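Local coordinates for calcium homeostasis modulator protein 5 (Homo sapiens, PDB 7D60), which assembles into undecameric, cone-shaped large-pore channels in the membrane, with cation conductance and gating likely regulated by membrane lipids, at the interface of chains A and B. Residues are numbered along the deposited sequence; one frame, centred on the assembly and turned at random. Chains: chain A/B, Calcium homeostasis modulator protein 5.

The interface of chains A and B. Residues chain A 184, 187-188; chain B 53, 57-58, 60-61.
One face of the A:Trp184 indole is laid against B:Ala57 and B:Pro58, and together with A:Cys188 it makes the tightly packed part of this contact between neighbouring subunits. B:Pro58 sets its ring carbon CG almost directly above the far corner of the benzene ring, 3.6 Å from A:Trp184 CH2. On that same face, B:Val53 is a light flank at the pyrrole end, its CG1 3.7 Å from A:Trp184 CD1, while the methyl CB of B:Ala57 fills in between them near CE3. With CG anti to the carbonyl carbon (chi1 -76°), the tryptophan ring is carried to where this face meets chain B.

The B:Ala57 methyl is shared with the A:Cys188 sulfur, its CB lying 3.7 Å from SG. This sulfur turns back toward its own helix, where a weak hydrogen bond to the A:Trp184 carbonyl O spans 3.3 Å. A:Cys188 SG and CB also approach B:Trp60 obliquely over the CD1 corner of its pyrrole ring, and the indole NE1 makes a weak hydrogen bond of 3.4 Å to the A:Cys188 backbone O, bent to 151° at the hydrogen. Packing is lighter at A:Ile187 and B:Val61, which meet methyl to methyl at an oblique angle, their CG2 atoms 3.8 Å apart.

The patch joins helix 168-203 of chain A, whose membrane-spanning part is S4, to helix 47-68 (S2) of chain B, within the transmembrane region of the eleven-subunit channel.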
loop_
_atom_site.group_PDB
_atom_site.type_symbol
_atom_site.label_atom_id
_atom_site.label_comp_id
_atom_site.label_asym_id
_atom_site.label_seq_id
_atom_site.Cartn_x
_atom_site.Cartn_y
_atom_site.Cartn_z
ATOM N N TRP A 184 -8.675 -20.518 44.373
ATOM C CA TRP A 184 -7.251 -20.542 44.675
ATOM C C TRP A 184 -6.859 -21.723 45.543
ATOM O O TRP A 184 -5.698 -22.130 45.514
ATOM C CB TRP A 184 -6.818 -19.246 45.361
ATOM C CG TRP A 184 -6.696 -18.075 44.447
ATOM C CD1 TRP A 184 -7.437 -16.939 44.483
ATOM C CD2 TRP A 184 -5.773 -17.913 43.364
ATOM N NE1 TRP A 184 -7.048 -16.084 43.490
ATOM C CE2 TRP A 184 -6.024 -16.658 42.789
ATOM C CE3 TRP A 184 -4.760 -18.709 42.826
ATOM C CZ2 TRP A 184 -5.304 -16.181 41.703
ATOM C CZ3 TRP A 184 -4.050 -18.234 41.750
ATOM C CH2 TRP A 184 -4.324 -16.985 41.198
ATOM N N ILE A 187 -6.272 -24.492 42.826
ATOM C CA ILE A 187 -5.035 -24.336 42.068
ATOM C C ILE A 187 -3.830 -24.680 42.935
ATOM O O ILE A 187 -2.877 -25.316 42.474
ATOM C CB ILE A 187 -4.946 -22.908 41.500
ATOM C CG1 ILE A 187 -6.045 -22.678 40.479
ATOM C CG2 ILE A 187 -3.628 -22.655 40.814
ATOM C CD1 ILE A 187 -6.199 -21.236 40.067
ATOM N N CYS A 188 -3.870 -24.309 44.213
ATOM C CA CYS A 188 -2.724 -24.525 45.085
ATOM C C CYS A 188 -2.569 -25.981 45.497
ATOM O O CYS A 188 -1.439 -26.455 45.647
ATOM C CB CYS A 188 -2.835 -23.647 46.328
ATOM S SG CYS A 188 -2.426 -21.929 46.036
ATOM N N VAL B 53 -4.992 -13.994 50.301
ATOM C CA VAL B 53 -4.924 -15.114 49.367
ATOM C C VAL B 53 -4.495 -14.644 47.983
ATOM O O VAL B 53 -3.686 -15.295 47.325
ATOM C CB VAL B 53 -6.286 -15.848 49.348
ATOM C CG1 VAL B 53 -6.507 -16.625 48.076
ATOM C CG2 VAL B 53 -6.374 -16.799 50.515
ATOM N N ALA B 57 -1.087 -16.800 47.260
ATOM C CA ALA B 57 -1.358 -17.988 46.458
ATOM C C ALA B 57 -0.759 -17.940 45.049
ATOM O O ALA B 57 -0.336 -18.994 44.567
ATOM C CB ALA B 57 -2.859 -18.281 46.388
ATOM N N PRO B 58 -0.695 -16.806 44.330
ATOM C CA PRO B 58 0.128 -16.807 43.111
ATOM C C PRO B 58 1.623 -16.864 43.371
ATOM O O PRO B 58 2.378 -17.120 42.431
ATOM C CB PRO B 58 -0.264 -15.500 42.418
ATOM C CG PRO B 58 -1.594 -15.243 42.878
ATOM C CD PRO B 58 -1.586 -15.629 44.307
ATOM N N TRP B 60 2.835 -19.043 45.695
ATOM C CA TRP B 60 3.035 -20.468 45.920
ATOM C C TRP B 60 3.030 -21.244 44.611
ATOM O O TRP B 60 3.745 -22.242 44.480
ATOM C CB TRP B 60 1.954 -20.984 46.864
ATOM C CG TRP B 60 1.839 -22.464 46.955
ATOM C CD1 TRP B 60 0.979 -23.259 46.267
ATOM C CD2 TRP B 60 2.596 -23.330 47.800
ATOM N NE1 TRP B 60 1.158 -24.567 46.621
ATOM C CE2 TRP B 60 2.145 -24.639 47.564
ATOM C CE3 TRP B 60 3.617 -23.126 48.729
ATOM C CZ2 TRP B 60 2.679 -25.738 48.221
ATOM C CZ3 TRP B 60 4.144 -24.219 49.381
ATOM C CH2 TRP B 60 3.677 -25.507 49.125
ATOM N N VAL B 61 2.244 -20.798 43.635
ATOM C CA VAL B 61 2.162 -21.480 42.351
ATOM C C VAL B 61 3.427 -21.238 41.537
ATOM O O VAL B 61 3.932 -22.144 40.865
ATOM C CB VAL B 61 0.885 -21.025 41.617
ATOM C CG1 VAL B 61 0.875 -21.437 40.162
ATOM C CG2 VAL B 61 -0.328 -21.576 42.318
#